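Local coordinates for enoyl-CoA hydratase (Bacillus halodurans, PDB 3LKE), which probably adds water across the double bond of 2-enoyl-CoA thioesters, as a crotonase-fold enzyme, at residues A[162-165]-A[166-170]; A[149-152]-A[153-157]. All coordinates share one frame; numbering follows the deposited sequence.

Contact 1 of 2, residues A[162-165]-A[166-170]; sequences TMNL and LLEGK
T162 and L166 lie side by side on one flank of the helix and point the same way. The methyl CG2 of T162 meets CD1 of L166 at 4.0 Å. The hydroxyl of T162 is turned off this pair and is hydrogen-bonded to the carbonyl oxygen of G158, one turn earlier. CG of L166 is anti to its carbonyl carbon (chi1 -66°), which lays the side chain back along the preceding turn. CG therefore sits 3.3 Å from T162 O, the same oxygen that accepts the bond from L166 N. L167 repeats this pattern, with its CG 3.2 Å from M163 O. On another flank the side chain of E168 runs back past N164. Its CG lies 3.2 Å from N164 O, and its carboxylate plane is turned 63° from the side-chain amide of N164.

These residues form the last turns of helix 159-168 in the crotonase fold. The bonds L166 N to T162 O, L167 N to M163 O and E168 N to N164 O are all of the i to i+4 kind. G169 then leaves helical geometry with positive phi, a conformation that favours glycine. Its N still bonds to L165 O (3.1 Å), and E168 O takes a weak hydrogen bond from K140 NZ. L165 O also takes a hydrogen bond from a water at 2.7 Å. That water accepts the N-H of K170 at 3.0 Å and so ties the departing chain to the helix end. The ammonium of K170 makes a long salt bridge to E168, NZ to OE1 3.8 Å.

L166 packs on F138 and E136 of the same chain. T162 and M163 both touch L219 of the second subunit, and L167 touches Y200 of that subunit.

Contact 2 of 2, residues A[149-152]-A[153-157]; sequences ASYF and LPRII
The guanidinium of R155 lies flat on the ring of Y151, with centres 3.8 Å apart and planes 13° apart. NE is 3.2 Å from CE1 of Y151. CD of R155 adds a CH-pi contact over the same face, 3.6 Å from the ring centroid. NH1 of R155 donates to Y151 O at 2.9 Å, in the carbonyl plane and on a lone pair. A water at the guanidinium edge joins NH1 to S150 O.

With chi1 at 178°, the ring of Y151 swings away from its own N and lies against the guanidinium face. The ring also packs on A223, L227 and Q230 of helix 223-241. The helix kinks at P154, whose N has no hydrogen to give. Its CG instead rests 3.2 Å from S150 O, the oxygen that holds the water. On another flank CB of F152 touches CD1 of I156 at 4.0 Å.

Replacing Y151 by an alanine would probably cost the guanidinium its stacking surface and free it to turn, with the NH1 bonds remaining. The flat stack is consistent with a cation-pi interaction, and it leaves the N-H edge of the arginine available for in-plane hydrogen bonds.

Overall arrangement
The two contacts come in series along the chain, contact 2 on helix 149-157 and contact 1 on helix 159-168. Their centres are 13 Å apart, on the same side of the chain's centre. The helices follow each other directly and pack together. OG1 of T162 lies 3.3 Å from CG1 of I157, and CD2 of L165 is 4.1 Å from CD1 of I157. Contact 2 is the more buried and faces helix 223-241. Contact 1 lies further out, about 18 Å from the chain centre. Both touch the second subunit, through its L219 among others. The helix pair thus links the body of the crotonase fold to a subunit interface of the three-chain assembly.

Contact 1 of 2, residues A[162-165]-A[166-170]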
ATOM      1  N   THR A 162      12.146  -0.108   3.247  1.00 21.86           N
ATOM      2  CA  THR A 162      13.076  -0.433   2.175  1.00 20.37           C
ATOM      3  C   THR A 162      14.363   0.372   2.340  1.00 21.42           C
ATOM      4  O   THR A 162      15.470  -0.182   2.246  1.00 22.49           O
ATOM      5  CB  THR A 162      12.458  -0.175   0.793  1.00 22.19           C
ATOM      6  OG1 THR A 162      11.355  -1.072   0.598  1.00 24.95           O
ATOM      7  CG2 THR A 162      13.493  -0.397  -0.314  1.00 23.86           C
ATOM      8  N   MET A 163      14.233   1.669   2.614  1.00 23.48           N
ATOM      9  CA  MET A 163      15.427   2.497   2.817  1.00 23.77           C
ATOM     10  C   MET A 163      16.275   1.957   3.973  1.00 25.35           C
ATOM     11  O   MET A 163      17.505   1.852   3.873  1.00 24.88           O
ATOM     12  CB  MET A 163      15.063   3.974   3.033  1.00 23.20           C
ATOM     13  CG  MET A 163      14.637   4.704   1.755  1.00 24.21           C
ATOM     14  SD  MET A 163      15.906   4.847   0.474  1.00 16.60           S
ATOM     15  CE  MET A 163      14.937   5.342  -0.918  1.00 32.69           C
ATOM     16  N   ASN A 164      15.621   1.579   5.062  1.00 25.77           N
ATOM     17  CA  ASN A 164      16.363   1.061   6.201  1.00 23.73           C
ATOM     18  C   ASN A 164      17.010  -0.295   5.949  1.00 25.96           C
ATOM     19  O   ASN A 164      18.113  -0.556   6.433  1.00 24.86           O
ATOM     20  CB  ASN A 164      15.491   0.998   7.449  1.00 24.04           C
ATOM     21  CG  ASN A 164      16.306   1.045   8.713  1.00 30.68           C
ATOM     22  OD1 ASN A 164      16.311   0.094   9.499  1.00 32.39           O
ATOM     23  ND2 ASN A 164      17.011   2.157   8.920  1.00 27.59           N
ATOM     24  N   LEU A 165      16.308  -1.156   5.214  1.00 23.25           N
ATOM     25  CA  LEU A 165      16.828  -2.470   4.869  1.00 24.59           C
ATOM     26  C   LEU A 165      18.092  -2.296   4.041  1.00 25.55           C
ATOM     27  O   LEU A 165      19.093  -2.975   4.267  1.00 25.75           O
ATOM     28  CB  LEU A 165      15.787  -3.266   4.073  1.00 22.19           C
ATOM     29  CG  LEU A 165      16.215  -4.704   3.741  1.00 27.70           C
ATOM     30  CD1 LEU A 165      16.231  -5.509   5.016  1.00 30.78           C
ATOM     31  CD2 LEU A 165      15.287  -5.336   2.707  1.00 27.98           C
ATOM     32  N   LEU A 166      18.043  -1.379   3.081  1.00 23.64           N
ATOM     33  CA  LEU A 166      19.187  -1.165   2.195  1.00 29.11           C
ATOM     34  C   LEU A 166      20.355  -0.518   2.943  1.00 29.29           C
ATOM     35  O   LEU A 166      21.518  -0.865   2.715  1.00 24.79           O
ATOM     36  CB  LEU A 166      18.794  -0.331   0.967  1.00 23.74           C
ATOM     37  CG  LEU A 166      17.810  -1.021   0.012  1.00 26.83           C
ATOM     38  CD1 LEU A 166      17.364  -0.103  -1.131  1.00 24.66           C
ATOM     39  CD2 LEU A 166      18.395  -2.322  -0.541  1.00 26.05           C
ATOM     40  N   LEU A 167      20.047   0.395   3.858  1.00 27.77           N
ATOM     41  CA  LEU A 167      21.090   1.051   4.641  1.00 28.02           C
ATOM     42  C   LEU A 167      21.818   0.059   5.533  1.00 31.80           C
ATOM     43  O   LEU A 167      23.025   0.164   5.728  1.00 34.54           O
ATOM     44  CB  LEU A 167      20.512   2.160   5.517  1.00 28.12           C
ATOM     45  CG  LEU A 167      20.089   3.478   4.882  1.00 32.15           C
ATOM     46  CD1 LEU A 167      19.661   4.440   5.986  1.00 35.14           C
ATOM     47  CD2 LEU A 167      21.215   4.090   4.048  1.00 35.23           C
ATOM     48  N   GLU A 168      21.085  -0.902   6.082  1.00 28.75           N
ATOM     49  CA  GLU A 168      21.691  -1.859   6.997  1.00 31.49           C
ATOM     50  C   GLU A 168      22.521  -2.932   6.292  1.00 32.60           C
ATOM     51  O   GLU A 168      23.570  -3.341   6.798  1.00 31.56           O
ATOM     52  CB  GLU A 168      20.635  -2.476   7.908  1.00 32.51           C
ATOM     53  CG  GLU A 168      19.996  -1.443   8.803  1.00 34.87           C
ATOM     54  CD  GLU A 168      19.119  -2.050   9.859  1.00 40.23           C
ATOM     55  OE1 GLU A 168      18.835  -3.259   9.769  1.00 39.76           O
ATOM     56  OE2 GLU A 168      18.712  -1.308  10.779  1.00 47.48           O
ATOM     57  N   GLY A 169      22.046  -3.377   5.129  1.00 30.46           N
ATOM     58  CA  GLY A 169      22.760  -4.352   4.322  1.00 30.64           C
ATOM     59  C   GLY A 169      23.219  -5.576   5.093  1.00 32.76           C
ATOM     60  O   GLY A 169      24.331  -6.071   4.889  1.00 38.00           O
ATOM     61  N   LYS A 170      22.364  -6.074   5.976  1.00 34.45           N
ATOM     62  CA  LYS A 170      22.730  -7.214   6.803  1.00 35.62           C
ATOM     63  C   LYS A 170      22.141  -8.507   6.261  1.00 33.55           C
ATOM     64  O   LYS A 170      21.052  -8.507   5.695  1.00 32.33           O
ATOM     65  CB  LYS A 170      22.250  -7.003   8.238  1.00 39.25           C
ATOM     66  CG  LYS A 170      22.872  -5.801   8.926  1.00 43.47           C
ATOM     67  CD  LYS A 170      22.545  -5.763  10.410  1.00 46.09           C
ATOM     68  CE  LYS A 170      21.059  -5.535  10.661  1.00 47.80           C
ATOM     69  NZ  LYS A 170      20.240  -6.738  10.343  1.00 48.42           N
TER
HETATM   70  O   HOH W   1      19.533  -5.225   5.702  1.00 28.63           O

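Contact 2 of 2, residues A[149-152]-A[153-157]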
ATOM      1  N   ALA A 149      13.700  -4.825  -8.042  1.00 20.18           N
ATOM      2  CA  ALA A 149      13.752  -4.606  -6.603  1.00 18.40           C
ATOM      3  C   ALA A 149      13.207  -3.215  -6.210  1.00 19.20           C
ATOM      4  O   ALA A 149      12.567  -3.057  -5.155  1.00 20.70           O
ATOM      5  CB  ALA A 149      15.172  -4.790  -6.089  1.00 19.53           C
ATOM      6  N   SER A 150      13.457  -2.218  -7.060  1.00 22.25           N
ATOM      7  CA  SER A 150      12.955  -0.869  -6.780  1.00 20.06           C
ATOM      8  C   SER A 150      11.439  -0.761  -6.918  1.00 22.12           C
ATOM      9  O   SER A 150      10.838   0.167  -6.374  1.00 23.45           O
ATOM     10  CB  SER A 150      13.655   0.192  -7.648  1.00 22.00           C
ATOM     11  OG  SER A 150      13.150   0.198  -8.976  1.00 23.97           O
ATOM     12  N   TYR A 151      10.826  -1.701  -7.641  1.00 20.35           N
ATOM     13  CA  TYR A 151       9.368  -1.782  -7.760  1.00 21.27           C
ATOM     14  C   TYR A 151       8.775  -2.617  -6.607  1.00 19.78           C
ATOM     15  O   TYR A 151       7.861  -2.194  -5.897  1.00 21.88           O
ATOM     16  CB  TYR A 151       8.982  -2.417  -9.110  1.00 22.94           C
ATOM     17  CG  TYR A 151       7.493  -2.582  -9.284  1.00 24.12           C
ATOM     18  CD1 TYR A 151       6.714  -1.530  -9.756  1.00 25.64           C
ATOM     19  CD2 TYR A 151       6.859  -3.783  -8.955  1.00 24.27           C
ATOM     20  CE1 TYR A 151       5.356  -1.667  -9.904  1.00 27.53           C
ATOM     21  CE2 TYR A 151       5.498  -3.930  -9.090  1.00 25.17           C
ATOM     22  CZ  TYR A 151       4.751  -2.867  -9.562  1.00 25.85           C
ATOM     23  OH  TYR A 151       3.388  -2.994  -9.695  1.00 26.61           O
ATOM     24  N   PHE A 152       9.323  -3.814  -6.411  1.00 22.25           N
ATOM     25  CA  PHE A 152       8.727  -4.734  -5.455  1.00 19.53           C
ATOM     26  C   PHE A 152       8.977  -4.412  -4.000  1.00 20.49           C
ATOM     27  O   PHE A 152       8.051  -4.479  -3.201  1.00 20.83           O
ATOM     28  CB  PHE A 152       9.138  -6.185  -5.746  1.00 18.56           C
ATOM     29  CG  PHE A 152       8.542  -6.724  -7.005  1.00 21.32           C
ATOM     30  CD1 PHE A 152       7.205  -7.082  -7.039  1.00 21.71           C
ATOM     31  CD2 PHE A 152       9.318  -6.877  -8.155  1.00 21.84           C
ATOM     32  CE1 PHE A 152       6.639  -7.587  -8.188  1.00 22.05           C
ATOM     33  CE2 PHE A 152       8.757  -7.372  -9.321  1.00 22.32           C
ATOM     34  CZ  PHE A 152       7.412  -7.725  -9.341  1.00 21.48           C
ATOM     35  N   LEU A 153      10.210  -4.079  -3.640  1.00 21.64           N
ATOM     36  CA  LEU A 153      10.489  -3.816  -2.229  1.00 23.91           C
ATOM     37  C   LEU A 153       9.555  -2.783  -1.564  1.00 22.21           C
ATOM     38  O   LEU A 153       8.962  -3.055  -0.523  1.00 21.11           O
ATOM     39  CB  LEU A 153      11.953  -3.454  -2.004  1.00 21.47           C
ATOM     40  CG  LEU A 153      12.947  -4.599  -2.263  1.00 21.47           C
ATOM     41  CD1 LEU A 153      14.384  -4.091  -2.204  1.00 21.86           C
ATOM     42  CD2 LEU A 153      12.739  -5.772  -1.296  1.00 21.96           C
ATOM     43  N   PRO A 154       9.432  -1.582  -2.148  1.00 20.94           N
ATOM     44  CA  PRO A 154       8.565  -0.641  -1.422  1.00 20.06           C
ATOM     45  C   PRO A 154       7.094  -1.046  -1.427  1.00 22.66           C
ATOM     46  O   PRO A 154       6.373  -0.717  -0.481  1.00 21.78           O
ATOM     47  CB  PRO A 154       8.773   0.693  -2.159  1.00 21.01           C
ATOM     48  CG  PRO A 154       9.367   0.322  -3.497  1.00 21.10           C
ATOM     49  CD  PRO A 154      10.136  -0.961  -3.282  1.00 22.16           C
ATOM     50  N   ARG A 155       6.649  -1.765  -2.454  1.00 23.01           N
ATOM     51  CA  ARG A 155       5.255  -2.209  -2.487  1.00 23.25           C
ATOM     52  C   ARG A 155       4.988  -3.288  -1.444  1.00 23.61           C
ATOM     53  O   ARG A 155       3.901  -3.350  -0.857  1.00 23.69           O
ATOM     54  CB  ARG A 155       4.856  -2.666  -3.898  1.00 21.08           C
ATOM     55  CG  ARG A 155       4.575  -1.468  -4.813  1.00 26.50           C
ATOM     56  CD  ARG A 155       4.553  -1.810  -6.291  1.00 26.14           C
ATOM     57  NE  ARG A 155       4.298  -0.601  -7.068  1.00 23.94           N
ATOM     58  CZ  ARG A 155       5.210   0.340  -7.302  1.00 28.11           C
ATOM     59  NH1 ARG A 155       6.446   0.216  -6.831  1.00 27.29           N
ATOM     60  NH2 ARG A 155       4.889   1.415  -8.008  1.00 28.07           N
ATOM     61  N   ILE A 156       6.007  -4.094  -1.170  1.00 20.84           N
ATOM     62  CA  ILE A 156       5.855  -5.211  -0.245  1.00 21.56           C
ATOM     63  C   ILE A 156       6.120  -4.824   1.207  1.00 22.07           C
ATOM     64  O   ILE A 156       5.316  -5.112   2.094  1.00 24.08           O
ATOM     65  CB  ILE A 156       6.759  -6.379  -0.665  1.00 19.92           C
ATOM     66  CG1 ILE A 156       6.345  -6.853  -2.060  1.00 23.22           C
ATOM     67  CG2 ILE A 156       6.691  -7.508   0.375  1.00 23.43           C
ATOM     68  CD1 ILE A 156       7.292  -7.920  -2.698  1.00 22.86           C
ATOM     69  N   ILE A 157       7.228  -4.135   1.453  1.00 23.09           N
ATOM     70  CA  ILE A 157       7.602  -3.831   2.827  1.00 22.25           C
ATOM     71  C   ILE A 157       7.459  -2.355   3.200  1.00 28.22           C
ATOM     72  O   ILE A 157       7.590  -1.991   4.374  1.00 24.39           O
ATOM     73  CB  ILE A 157       9.027  -4.351   3.155  1.00 22.83           C
ATOM     74  CG1 ILE A 157      10.105  -3.476   2.504  1.00 23.67           C
ATOM     75  CG2 ILE A 157       9.165  -5.816   2.754  1.00 23.06           C
ATOM     76  CD1 ILE A 157      11.513  -3.846   2.946  1.00 25.99           C
TER
HETATM   77  O   HOH W   2       8.722   1.936  -6.653  1.00 26.27           O